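Local coordinates for uncharacterized protein 4E10_S0_1Z6NA_001 (T18) (Artificial gene, PDB 3LEF) that probably serves as a vaccine immunogen, displaying the HIV epitope of antibody 4E10 on a computationally designed scaffold with a thioredoxin-like domain, at residues 23-28 and 63-68; 34-39 and 149-154; 70-75 and 143-148; 102-107 and 124-129. All blocks are in the same frame, centred on the assembly; numbering follows the deposited sequence.

Contact 1: 23-28 and 63-68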
loop_
_atom_site.group_PDB
_atom_site.type_symbol
_atom_site.label_atom_id
_atom_site.label_comp_id
_atom_site.label_asym_id
_atom_site.label_seq_id
_atom_site.Cartn_x
_atom_site.Cartn_y
_atom_site.Cartn_z
ATOM N N ALA A 23 14.412 -3.503 5.369
ATOM C CA ALA A 23 15.332 -4.592 5.633
ATOM C C ALA A 23 14.937 -5.363 6.897
ATOM O O ALA A 23 15.039 -6.587 6.927
ATOM C CB ALA A 23 16.758 -4.062 5.759
ATOM N N THR A 24 14.487 -4.648 7.934
ATOM C CA THR A 24 14.071 -5.266 9.208
ATOM C C THR A 24 12.856 -6.193 9.041
ATOM O O THR A 24 12.794 -7.280 9.633
ATOM C CB THR A 24 13.734 -4.198 10.271
ATOM O OG1 THR A 24 12.720 -3.308 9.771
ATOM C CG2 THR A 24 14.979 -3.393 10.642
ATOM N N GLU A 25 11.904 -5.761 8.222
ATOM C CA GLU A 25 10.666 -6.500 8.001
ATOM C C GLU A 25 10.867 -7.725 7.109
ATOM O O GLU A 25 10.174 -8.739 7.269
ATOM C CB GLU A 25 9.651 -5.585 7.345
ATOM C CG GLU A 25 9.413 -4.292 8.095
ATOM C CD GLU A 25 8.600 -3.305 7.293
ATOM O OE1 GLU A 25 8.516 -3.439 6.047
ATOM O OE2 GLU A 25 8.036 -2.386 7.913
ATOM N N GLN A 26 11.788 -7.616 6.152
ATOM C CA GLN A 26 12.170 -8.738 5.309
ATOM C C GLN A 26 12.897 -9.800 6.139
ATOM O O GLN A 26 12.837 -10.988 5.832
ATOM C CB GLN A 26 13.088 -8.260 4.189
ATOM C CG GLN A 26 12.399 -7.392 3.163
ATOM C CD GLN A 26 13.202 -7.238 1.902
ATOM O OE1 GLN A 26 13.798 -8.193 1.419
ATOM N NE2 GLN A 26 13.206 -6.045 1.345
ATOM N N GLY A 27 13.584 -9.361 7.189
ATOM C CA GLY A 27 14.237 -10.263 8.117
ATOM C C GLY A 27 13.257 -10.979 9.023
ATOM O O GLY A 27 13.482 -12.120 9.378
ATOM N N ALA A 28 12.171 -10.316 9.403
ATOM C CA ALA A 28 11.122 -10.965 10.176
ATOM C C ALA A 28 10.478 -12.081 9.350
ATOM O O ALA A 28 10.350 -13.208 9.817
ATOM C CB ALA A 28 10.084 -9.948 10.629
ATOM N N GLU A 63 0.240 -5.521 4.647
ATOM C CA GLU A 63 1.315 -4.522 4.655
ATOM C C GLU A 63 2.548 -5.075 5.390
ATOM O O GLU A 63 2.423 -5.700 6.436
ATOM C CB GLU A 63 0.848 -3.271 5.389
ATOM C CG GLU A 63 -0.456 -2.674 4.854
ATOM C CD GLU A 63 -0.273 -1.402 4.059
ATOM O OE1 GLU A 63 -1.189 -1.074 3.290
ATOM O OE2 GLU A 63 0.753 -0.726 4.221
ATOM N N MET A 64 3.735 -4.824 4.866
ATOM C CA MET A 64 4.934 -5.500 5.351
ATOM C C MET A 64 5.375 -5.086 6.751
ATOM O O MET A 64 6.242 -5.728 7.345
ATOM C CB MET A 64 6.090 -5.278 4.382
ATOM C CG MET A 64 6.199 -6.333 3.303
ATOM S SD MET A 64 6.716 -7.905 3.998
ATOM C CE MET A 64 8.446 -7.594 4.342
ATOM N N TRP A 65 4.787 -4.032 7.293
ATOM C CA TRP A 65 5.186 -3.535 8.614
ATOM C C TRP A 65 4.373 -4.174 9.724
ATOM O O TRP A 65 4.715 -4.063 10.909
ATOM C CB TRP A 65 5.035 -2.017 8.668
ATOM C CG TRP A 65 3.692 -1.523 8.180
ATOM C CD1 TRP A 65 3.432 -0.925 6.992
ATOM C CD2 TRP A 65 2.438 -1.584 8.884
ATOM N NE1 TRP A 65 2.103 -0.603 6.908
ATOM C CE2 TRP A 65 1.471 -1.001 8.057
ATOM C CE3 TRP A 65 2.046 -2.075 10.133
ATOM C CZ2 TRP A 65 0.134 -0.879 8.441
ATOM C CZ3 TRP A 65 0.719 -1.969 10.507
ATOM C CH2 TRP A 65 -0.223 -1.383 9.651
ATOM N N CYS A 66 3.283 -4.826 9.319
ATOM C CA CYS A 66 2.389 -5.546 10.225
ATOM C C CYS A 66 2.939 -6.916 10.620
ATOM O O CYS A 66 3.124 -7.775 9.748
ATOM C CB CYS A 66 1.054 -5.765 9.525
ATOM S SG CYS A 66 -0.118 -6.718 10.490
ATOM N N PRO A 67 3.167 -7.141 11.932
ATOM C CA PRO A 67 3.625 -8.407 12.475
ATOM C C PRO A 67 2.735 -9.599 12.159
ATOM O O PRO A 67 3.243 -10.716 12.022
ATOM C CB PRO A 67 3.612 -8.161 13.990
ATOM C CG PRO A 67 3.757 -6.741 14.132
ATOM C CD PRO A 67 3.005 -6.146 13.011
ATOM N N ASP A 68 1.424 -9.380 12.096
ATOM C CA ASP A 68 0.492 -10.455 11.778
ATOM C C ASP A 68 0.573 -10.849 10.323
ATOM O O ASP A 68 0.294 -11.998 9.980
ATOM C CB ASP A 68 -0.945 -10.049 12.069
ATOM C CG ASP A 68 -1.187 -9.760 13.511
ATOM O OD1 ASP A 68 -0.949 -10.647 14.368
ATOM O OD2 ASP A 68 -1.646 -8.632 13.783
#
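Just ahead of the helix that carries a thioredoxin-type CxxC pattern, the chain makes a turn, and Glu25 of helix 23-39 lies against Met64 and Trp65 of that turn. The stem of Glu25 runs over the peptide between them, with CD 3.4 Å from Met64 O. Because both are acceptors, Glu25 OE1 and Met64 O share no bond. OE1 is instead held by Leu22 N and by a salt bridge to Arg95 of the second subunit, while Met64 O takes a bond from Gln70. A carboxylate suits this buried place because its OE1 meets a backbone N-H and an arginine of the second subunit. Its other oxygen, Glu25 OE2, rests beside Trp65 CB at 3.1 Å.

Met64 is bent at chi2 and chi3 (-69° and -74°), which brings its CE against the helix backbone, 3.6 Å from Glu25 O, and near Gln26 CG. The Trp65 ring leads away from the contact and lies on its own turn. Glu63 CB sits over one of its faces, and Trp65 NE1 makes a bent bond of 3.0 Å to Glu63 OE2, which also bonds Ser92 of the second subunit.

Glu63 to Cys66 form a type I turn closed by Cys66 N to Glu63 O (3.1 Å), and Cys66 then N-caps helix 67-82. A turn delivering a cysteine to the start of a helix is the layout of the thioredoxin CxxC site, although no redox role is established here.

Contact 2: 34-39 and 149-154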
loop_
_atom_site.group_PDB
_atom_site.type_symbol
_atom_site.label_atom_id
_atom_site.label_comp_id
_atom_site.label_asym_id
_atom_site.label_seq_id
_atom_site.Cartn_x
_atom_site.Cartn_y
_atom_site.Cartn_z
ATOM N N GLN A 34 12.097 -19.651 7.625
ATOM C CA GLN A 34 13.055 -20.636 8.142
ATOM C C GLN A 34 12.469 -21.651 9.140
ATOM O O GLN A 34 12.881 -22.803 9.157
ATOM C CB GLN A 34 14.250 -19.935 8.806
ATOM C CG GLN A 34 15.435 -19.644 7.877
ATOM C CD GLN A 34 16.303 -20.878 7.581
ATOM O OE1 GLN A 34 16.037 -21.979 8.071
ATOM N NE2 GLN A 34 17.337 -20.691 6.761
ATOM N N LYS A 35 11.523 -21.223 9.966
ATOM C CA LYS A 35 10.899 -22.103 10.948
ATOM C C LYS A 35 10.081 -23.189 10.246
ATOM O O LYS A 35 10.113 -24.348 10.620
ATOM C CB LYS A 35 10.006 -21.282 11.890
ATOM C CG LYS A 35 9.696 -21.954 13.223
ATOM C CD LYS A 35 9.372 -20.931 14.315
ATOM C CE LYS A 35 9.723 -21.467 15.696
ATOM N NZ LYS A 35 9.783 -20.385 16.760
ATOM N N LEU A 36 9.336 -22.799 9.219
ATOM C CA LEU A 36 8.609 -23.764 8.389
ATOM C C LEU A 36 9.549 -24.643 7.557
ATOM O O LEU A 36 9.316 -25.840 7.404
ATOM C CB LEU A 36 7.645 -23.021 7.470
ATOM C CG LEU A 36 6.176 -22.861 7.874
ATOM C CD1 LEU A 36 5.880 -23.438 9.222
ATOM C CD2 LEU A 36 5.803 -21.401 7.793
ATOM N N GLU A 37 10.609 -24.053 7.018
ATOM C CA GLU A 37 11.542 -24.794 6.181
ATOM C C GLU A 37 12.277 -25.863 6.983
ATOM O O GLU A 37 12.570 -26.937 6.452
ATOM C CB GLU A 37 12.555 -23.852 5.510
ATOM C CG GLU A 37 11.948 -22.786 4.597
ATOM C CD GLU A 37 11.616 -23.276 3.195
ATOM O OE1 GLU A 37 11.259 -22.423 2.357
ATOM O OE2 GLU A 37 11.707 -24.495 2.922
ATOM N N SER A 38 12.569 -25.569 8.254
ATOM C CA SER A 38 13.249 -26.512 9.163
ATOM C C SER A 38 12.288 -27.511 9.807
ATOM O O SER A 38 12.508 -28.717 9.760
ATOM C CB SER A 38 13.965 -25.763 10.289
ATOM O OG SER A 38 14.789 -24.726 9.794
ATOM N N ASN A 39 11.236 -27.007 10.431
ATOM C CA ASN A 39 10.304 -27.853 11.173
ATOM C C ASN A 39 9.313 -28.609 10.282
ATOM O O ASN A 39 8.833 -29.676 10.635
ATOM C CB ASN A 39 9.521 -27.005 12.180
ATOM C CG ASN A 39 10.423 -26.310 13.192
ATOM O OD1 ASN A 39 11.498 -26.812 13.512
ATOM N ND2 ASN A 39 9.979 -25.158 13.713
ATOM N N GLY A 149 4.656 -19.903 16.645
ATOM C CA GLY A 149 4.291 -21.266 17.042
ATOM C C GLY A 149 2.914 -21.699 16.561
ATOM O O GLY A 149 2.424 -22.762 16.949
ATOM N N HIS A 150 2.288 -20.874 15.720
ATOM C CA HIS A 150 0.975 -21.191 15.151
ATOM C C HIS A 150 0.945 -21.023 13.646
ATOM O O HIS A 150 -0.125 -20.919 13.056
ATOM C CB HIS A 150 -0.116 -20.319 15.769
ATOM C CG HIS A 150 -0.474 -20.690 17.175
ATOM N ND1 HIS A 150 -1.405 -21.661 17.475
ATOM C CD2 HIS A 150 -0.040 -20.205 18.364
ATOM C CE1 HIS A 150 -1.519 -21.762 18.788
ATOM N NE2 HIS A 150 -0.702 -20.890 19.348
ATOM N N LEU A 151 2.116 -21.024 13.019
ATOM C CA LEU A 151 2.228 -20.833 11.576
ATOM C C LEU A 151 1.399 -21.834 10.798
ATOM O O LEU A 151 0.823 -21.522 9.752
ATOM C CB LEU A 151 3.691 -20.964 11.144
ATOM C CG LEU A 151 4.613 -19.833 11.598
ATOM C CD1 LEU A 151 6.070 -20.169 11.345
ATOM C CD2 LEU A 151 4.233 -18.557 10.878
ATOM N N GLU A 152 1.373 -23.061 11.298
ATOM C CA GLU A 152 0.618 -24.123 10.636
ATOM C C GLU A 152 -0.891 -23.888 10.750
ATOM O O GLU A 152 -1.650 -24.378 9.929
ATOM C CB GLU A 152 1.018 -25.518 11.159
ATOM C CG GLU A 152 0.817 -25.744 12.650
ATOM C CD GLU A 152 1.328 -27.104 13.120
ATOM O OE1 GLU A 152 0.602 -27.773 13.884
ATOM O OE2 GLU A 152 2.448 -27.501 12.725
ATOM N N HIS A 153 -1.329 -23.108 11.741
ATOM C CA HIS A 153 -2.762 -22.836 11.885
ATOM C C HIS A 153 -3.340 -21.901 10.806
ATOM O O HIS A 153 -4.512 -22.030 10.460
ATOM C CB HIS A 153 -3.092 -22.345 13.291
ATOM C CG HIS A 153 -2.934 -23.401 14.341
ATOM N ND1 HIS A 153 -1.769 -23.571 15.061
ATOM C CD2 HIS A 153 -3.789 -24.358 14.779
ATOM C CE1 HIS A 153 -1.914 -24.584 15.898
ATOM N NE2 HIS A 153 -3.129 -25.078 15.747
ATOM N N ALA A 154 -2.529 -20.995 10.254
ATOM C CA ALA A 154 -2.983 -20.108 9.169
ATOM C C ALA A 154 -3.286 -20.919 7.925
ATOM O O ALA A 154 -4.284 -20.695 7.239
ATOM C CB ALA A 154 -1.931 -19.064 8.858
#
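Gln34 O, in the helix whose Lys35 and Leu36 meet Leu151, accepts two bonds from one residue: Ser38 N at 2.9 Å and Ser38 OG at 2.8 Å. The two donors reach it from opposite faces of the carbonyl plane. Serine suits the solvent side of a helix for this reason, since its hydroxyl can turn back onto the preceding turn.

The side turned to Leu151 is largely apolar. Leu36 and Leu151 both direct CB toward each other's segment, and their branches meet at an angle, Leu36 CD2 lying 3.8 Å from Leu151 CD1 and Leu36 CD1 3.8 Å from Leu151 CB. The Leu36 branch is nearly eclipsed (chi2 3°), and the exact placing of its two methyls is therefore less certain than their contact. Lys35 adds its CB, 4.1 Å from Leu151 CD1. With CG trans to the backbone N (chi1 -159°) and an extended chain beyond, it carries NZ to Trp147 O, so CB borders Leu151 while the charged end lies at the margin.

Phe78 also packs on Leu36, and Ile71 on Leu151, both from helix 67-82. This is apolar helix-helix packing, in which helix 23-39 and the start of helix 151-163 both lie on helix 67-82 of a thioredoxin-family chain.

Contact 3: 70-75 and 143-148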
loop_
_atom_site.group_PDB
_atom_site.type_symbol
_atom_site.label_atom_id
_atom_site.label_comp_id
_atom_site.label_asym_id
_atom_site.label_seq_id
_atom_site.Cartn_x
_atom_site.Cartn_y
_atom_site.Cartn_z
ATOM N N GLN A 70 3.448 -10.396 8.369
ATOM C CA GLN A 70 4.732 -11.100 8.392
ATOM C C GLN A 70 4.571 -12.582 8.795
ATOM O O GLN A 70 5.047 -13.481 8.101
ATOM C CB GLN A 70 5.678 -10.405 9.381
ATOM C CG GLN A 70 6.227 -9.080 8.894
ATOM C CD GLN A 70 6.912 -8.285 9.992
ATOM O OE1 GLN A 70 7.159 -8.793 11.077
ATOM N NE2 GLN A 70 7.236 -7.037 9.704
ATOM N N ILE A 71 3.914 -12.823 9.932
ATOM C CA ILE A 71 3.690 -14.191 10.421
ATOM C C ILE A 71 2.857 -15.029 9.455
ATOM O O ILE A 71 3.354 -15.998 8.881
ATOM C CB ILE A 71 3.002 -14.191 11.792
ATOM C CG1 ILE A 71 3.940 -13.614 12.862
ATOM C CG2 ILE A 71 2.581 -15.618 12.225
ATOM C CD1 ILE A 71 3.209 -13.049 14.020
ATOM N N ASN A 72 1.605 -14.638 9.256
ATOM C CA ASN A 72 0.625 -15.483 8.581
ATOM C C ASN A 72 0.819 -15.599 7.075
ATOM O O ASN A 72 0.487 -16.627 6.502
ATOM C CB ASN A 72 -0.793 -14.993 8.869
ATOM C CG ASN A 72 -1.174 -15.141 10.328
ATOM O OD1 ASN A 72 -1.209 -16.262 10.860
ATOM N ND2 ASN A 72 -1.480 -14.009 10.986
ATOM N N LEU A 73 1.346 -14.559 6.432
ATOM C CA LEU A 73 1.624 -14.623 5.001
ATOM C C LEU A 73 2.895 -15.391 4.690
ATOM O O LEU A 73 3.022 -15.954 3.593
ATOM C CB LEU A 73 1.679 -13.213 4.385
ATOM C CG LEU A 73 0.374 -12.409 4.540
ATOM C CD1 LEU A 73 0.471 -11.034 3.878
ATOM C CD2 LEU A 73 -0.797 -13.214 3.947
ATOM N N ALA A 74 3.849 -15.415 5.622
ATOM C CA ALA A 74 5.018 -16.279 5.429
ATOM C C ALA A 74 4.539 -17.728 5.357
ATOM O O ALA A 74 4.990 -18.506 4.525
ATOM C CB ALA A 74 6.046 -16.086 6.516
ATOM N N ALA A 75 3.581 -18.056 6.213
ATOM C CA ALA A 75 2.986 -19.377 6.275
ATOM C C ALA A 75 2.261 -19.708 4.975
ATOM O O ALA A 75 2.571 -20.708 4.316
ATOM C CB ALA A 75 2.019 -19.450 7.474
ATOM N N THR A 143 0.988 -15.035 22.538
ATOM C CA THR A 143 2.433 -14.902 22.703
ATOM C C THR A 143 3.230 -15.941 21.917
ATOM O O THR A 143 4.211 -15.587 21.261
ATOM C CB THR A 143 2.817 -14.989 24.166
ATOM O OG1 THR A 143 2.200 -13.904 24.859
ATOM C CG2 THR A 143 4.333 -14.907 24.336
ATOM N N ALA A 144 2.830 -17.214 22.018
ATOM C CA ALA A 144 3.408 -18.301 21.189
ATOM C C ALA A 144 3.227 -18.049 19.698
ATOM O O ALA A 144 4.108 -18.340 18.890
ATOM C CB ALA A 144 2.785 -19.654 21.572
ATOM N N TYR A 145 2.065 -17.527 19.330
ATOM C CA TYR A 145 1.789 -17.078 17.954
ATOM C C TYR A 145 2.782 -16.010 17.457
ATOM O O TYR A 145 3.335 -16.108 16.358
ATOM C CB TYR A 145 0.359 -16.523 17.885
ATOM C CG TYR A 145 0.069 -15.625 16.695
ATOM C CD1 TYR A 145 -0.171 -16.159 15.448
ATOM C CD2 TYR A 145 0.025 -14.246 16.834
ATOM C CE1 TYR A 145 -0.429 -15.345 14.354
ATOM C CE2 TYR A 145 -0.231 -13.428 15.767
ATOM C CZ TYR A 145 -0.463 -13.986 14.518
ATOM O OH TYR A 145 -0.718 -13.184 13.442
ATOM N N LEU A 146 3.005 -14.978 18.257
ATOM C CA LEU A 146 3.927 -13.899 17.861
ATOM C C LEU A 146 5.352 -14.420 17.728
ATOM O O LEU A 146 6.192 -13.838 17.025
ATOM C CB LEU A 146 3.874 -12.752 18.869
ATOM C CG LEU A 146 3.103 -11.464 18.538
ATOM C CD1 LEU A 146 1.973 -11.638 17.522
ATOM C CD2 LEU A 146 2.608 -10.827 19.845
ATOM N N TRP A 147 5.612 -15.533 18.407
ATOM C CA TRP A 147 6.896 -16.217 18.319
ATOM C C TRP A 147 6.936 -17.179 17.133
ATOM O O TRP A 147 7.977 -17.739 16.836
ATOM C CB TRP A 147 7.205 -16.950 19.641
ATOM N N GLY A 148 5.812 -17.342 16.437
ATOM C CA GLY A 148 5.730 -18.205 15.270
ATOM C C GLY A 148 5.349 -19.650 15.540
ATOM O O GLY A 148 5.668 -20.532 14.755
#
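Ile71 and Asn72, successive residues of helix 67-82, take hold of the Tyr145 ring from two directions. Ile71 CD1 lies over one face as a CH-pi contact, 4.2 Å from the ring centroid and 26° off the normal, while Ile71 CG2 touches Tyr145 CE1 at 3.7 Å. A branched chain suits this spot because its two arms reach different parts of the ring; CD1 goes on to meet Leu146 CD1 at 4.0 Å. Asn72 comes in at the edge. Its amide is turned 27° from the ring plane, with OD1 in plane beside CE1 and ND2 2.7 Å from Tyr145 OH in a weak, bent bond.

The ring reaches this far because its CG is trans to the backbone N (chi1 161°), which swings the phenol across to the neighbouring helix. Just past the ring, Gly148 leaves helical angles in a Schellman motif, with Gly148 N bonded to Tyr145 O at 2.8 Å; glycine fits the positive phi. One turn earlier on helix 67-82, Asp68 OD1 is the stronger partner of Tyr145 OH and is itself paired with Arg130.

One face of the ring is thus packed by hydrocarbon, while its edge stays polar: the hydroxyl probably donates to Asp68 while accepting weakly from Asn72.

Contact 4: 102-107 and 124-129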
loop_
_atom_site.group_PDB
_atom_site.type_symbol
_atom_site.label_atom_id
_atom_site.label_comp_id
_atom_site.label_asym_id
_atom_site.label_seq_id
_atom_site.Cartn_x
_atom_site.Cartn_y
_atom_site.Cartn_z
ATOM N N GLN A 102 -17.704 -2.507 2.443
ATOM C CA GLN A 102 -19.151 -2.638 2.300
ATOM C C GLN A 102 -19.546 -4.074 1.972
ATOM O O GLN A 102 -20.325 -4.678 2.700
ATOM C CB GLN A 102 -19.696 -1.688 1.233
ATOM C CG GLN A 102 -19.788 -0.233 1.674
ATOM C CD GLN A 102 -20.198 0.688 0.533
ATOM O OE1 GLN A 102 -21.346 0.654 0.072
ATOM N NE2 GLN A 102 -19.261 1.520 0.073
ATOM N N ARG A 103 -19.003 -4.627 0.893
ATOM C CA ARG A 103 -19.393 -5.965 0.461
ATOM C C ARG A 103 -19.133 -7.041 1.530
ATOM O O ARG A 103 -19.888 -8.026 1.632
ATOM C CB ARG A 103 -18.706 -6.337 -0.859
ATOM C CG ARG A 103 -17.226 -6.650 -0.759
ATOM C CD ARG A 103 -16.640 -6.906 -2.137
ATOM N NE ARG A 103 -16.199 -5.672 -2.776
ATOM C CZ ARG A 103 -15.594 -5.604 -3.956
ATOM N NH1 ARG A 103 -15.348 -6.701 -4.658
ATOM N NH2 ARG A 103 -15.234 -4.428 -4.436
ATOM N N LEU A 104 -18.084 -6.847 2.331
ATOM C CA LEU A 104 -17.741 -7.787 3.399
ATOM C C LEU A 104 -18.436 -7.452 4.709
ATOM O O LEU A 104 -18.368 -8.232 5.653
ATOM C CB LEU A 104 -16.234 -7.817 3.636
ATOM C CG LEU A 104 -15.392 -8.276 2.449
ATOM C CD1 LEU A 104 -13.954 -8.090 2.782
ATOM C CD2 LEU A 104 -15.701 -9.737 2.097
ATOM N N ALA A 105 -19.096 -6.297 4.765
ATOM C CA ALA A 105 -19.817 -5.871 5.967
ATOM C C ALA A 105 -18.853 -5.723 7.148
ATOM O O ALA A 105 -19.084 -6.282 8.228
ATOM C CB ALA A 105 -20.948 -6.856 6.301
ATOM N N LEU A 106 -17.770 -4.976 6.913
ATOM C CA LEU A 106 -16.761 -4.669 7.931
ATOM C C LEU A 106 -16.697 -3.168 8.154
ATOM O O LEU A 106 -16.684 -2.392 7.191
ATOM C CB LEU A 106 -15.376 -5.158 7.500
ATOM C CG LEU A 106 -15.161 -6.673 7.468
ATOM C CD1 LEU A 106 -13.815 -7.003 6.841
ATOM C CD2 LEU A 106 -15.285 -7.278 8.879
ATOM N N GLU A 107 -16.656 -2.765 9.421
ATOM C CA GLU A 107 -16.541 -1.358 9.788
ATOM C C GLU A 107 -15.080 -0.907 9.716
ATOM O O GLU A 107 -14.798 0.253 9.414
ATOM C CB GLU A 107 -17.089 -1.128 11.200
ATOM C CG GLU A 107 -18.601 -1.338 11.340
ATOM C CD GLU A 107 -19.390 -0.031 11.354
ATOM O OE1 GLU A 107 -18.919 0.950 10.738
ATOM O OE2 GLU A 107 -20.478 0.013 11.979
ATOM N N LEU A 124 -15.381 -17.975 -0.959
ATOM C CA LEU A 124 -15.638 -19.171 -0.181
ATOM C C LEU A 124 -15.606 -18.901 1.331
ATOM O O LEU A 124 -16.222 -19.618 2.130
ATOM C CB LEU A 124 -14.609 -20.237 -0.548
ATOM C CG LEU A 124 -14.444 -20.586 -2.034
ATOM C CD1 LEU A 124 -13.599 -21.848 -2.181
ATOM C CD2 LEU A 124 -15.793 -20.766 -2.738
ATOM N N GLY A 125 -14.885 -17.865 1.728
ATOM C CA GLY A 125 -14.744 -17.545 3.142
ATOM C C GLY A 125 -13.519 -16.697 3.364
ATOM O O GLY A 125 -12.847 -16.303 2.414
ATOM N N ARG A 126 -13.214 -16.420 4.626
ATOM C CA ARG A 126 -12.099 -15.539 4.937
ATOM C C ARG A 126 -11.385 -15.862 6.253
ATOM O O ARG A 126 -11.946 -16.479 7.159
ATOM C CB ARG A 126 -12.587 -14.092 4.944
ATOM C CG ARG A 126 -13.518 -13.779 6.091
ATOM C CD ARG A 126 -14.494 -12.689 5.713
ATOM N NE ARG A 126 -14.942 -11.955 6.887
ATOM C CZ ARG A 126 -15.944 -11.085 6.898
ATOM N NH1 ARG A 126 -16.632 -10.835 5.790
ATOM N NH2 ARG A 126 -16.267 -10.479 8.037
ATOM N N PHE A 127 -10.129 -15.427 6.307
ATOM C CA PHE A 127 -9.250 -15.510 7.470
ATOM C C PHE A 127 -8.984 -14.053 7.825
ATOM O O PHE A 127 -8.720 -13.243 6.959
ATOM C CB PHE A 127 -7.976 -16.275 7.057
ATOM C CG PHE A 127 -6.809 -16.149 8.004
ATOM C CD1 PHE A 127 -6.433 -17.211 8.791
ATOM C CD2 PHE A 127 -6.042 -15.011 8.039
ATOM C CE1 PHE A 127 -5.337 -17.113 9.636
ATOM C CE2 PHE A 127 -4.956 -14.904 8.873
ATOM C CZ PHE A 127 -4.601 -15.954 9.666
ATOM N N VAL A 128 -9.089 -13.692 9.085
ATOM C CA VAL A 128 -8.961 -12.297 9.459
ATOM C C VAL A 128 -7.991 -12.129 10.615
ATOM O O VAL A 128 -8.237 -12.594 11.724
ATOM C CB VAL A 128 -10.318 -11.704 9.839
ATOM C CG1 VAL A 128 -10.162 -10.229 10.207
ATOM C CG2 VAL A 128 -11.304 -11.879 8.690
ATOM N N GLU A 129 -6.865 -11.496 10.306
ATOM C CA GLU A 129 -5.862 -11.076 11.273
ATOM C C GLU A 129 -5.065 -12.245 11.836
ATOM O O GLU A 129 -3.842 -12.279 11.686
ATOM C CB GLU A 129 -6.492 -10.225 12.384
ATOM C CG GLU A 129 -5.496 -9.303 13.088
ATOM C CD GLU A 129 -6.129 -8.417 14.158
ATOM O OE1 GLU A 129 -7.186 -8.791 14.708
ATOM O OE2 GLU A 129 -5.558 -7.342 14.460
#
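Arg126 crosses from strand 123-128 to the loop at Leu104 and Leu106. CB points toward the loop. CG stands between the backbone N and the carbonyl carbon (chi1 69°), and from there to NE the chain is extended, which lets it span a gap in which the nearest CA atoms, those of Leu104 and Arg126, are 9.7 Å apart. The side chain also rests on Leu115 of the adjacent strand.

At the far end CZ lies 3.9 Å from Leu104 O. NH1 gives a fairly straight hydrogen bond to Leu104 O, 3.1 Å long with an angle of 157° at the hydrogen. NH1 lies in the plane of that carbonyl, on a lone pair, and the oxygen meets the guanidinium at its edge, 16° out of plane. The same NH1 passes Leu104 CB at 3.7 Å, as the two side chains slide by each other in opposite directions. NH2 approaches Leu106 CD2 to 3.5 Å, and Leu106 CD1 stands over one face of the flat group, at a looser distance. Arginine suits the place: it is long enough to reach and has N-H groups for a loop carbonyl.

The carbonyl is presented by a type I turn from Gln102 to Ala105, closed by Ala105 N to Gln102 O at 2.9 Å. Leu104 is backed by Tyr4 of helix 4-10 and Leu113 of strand 113-117. Phe127, next along the strand, faces helix 151-163 instead, so Arg126 ties the loop between helix 93-99 and strand 113-117 to the other side of an outer strand of the sheet.

From the N terminus, helix 23-39 opens two contacts. Contact 1 closes first, bringing residues 63-68 back to the helix start after strand 56-61. Contact 2 begins near the end of the same helix but closes only at 149-154, so it crosses contact 1. Within its long loop lies contact 3, joining 70-75 to 143-148, and within that lies contact 4, whose short loop from 102-107 to 124-129 takes in strand 113-117. Contacts 3 and 4 both follow contact 1 in series. Contacts 1 to 3 tie helices 23-39, 67-82, 139-146 and 151-163, and the turn before 67-82, to one another, while contact 4 fastens a loop to an outer strand.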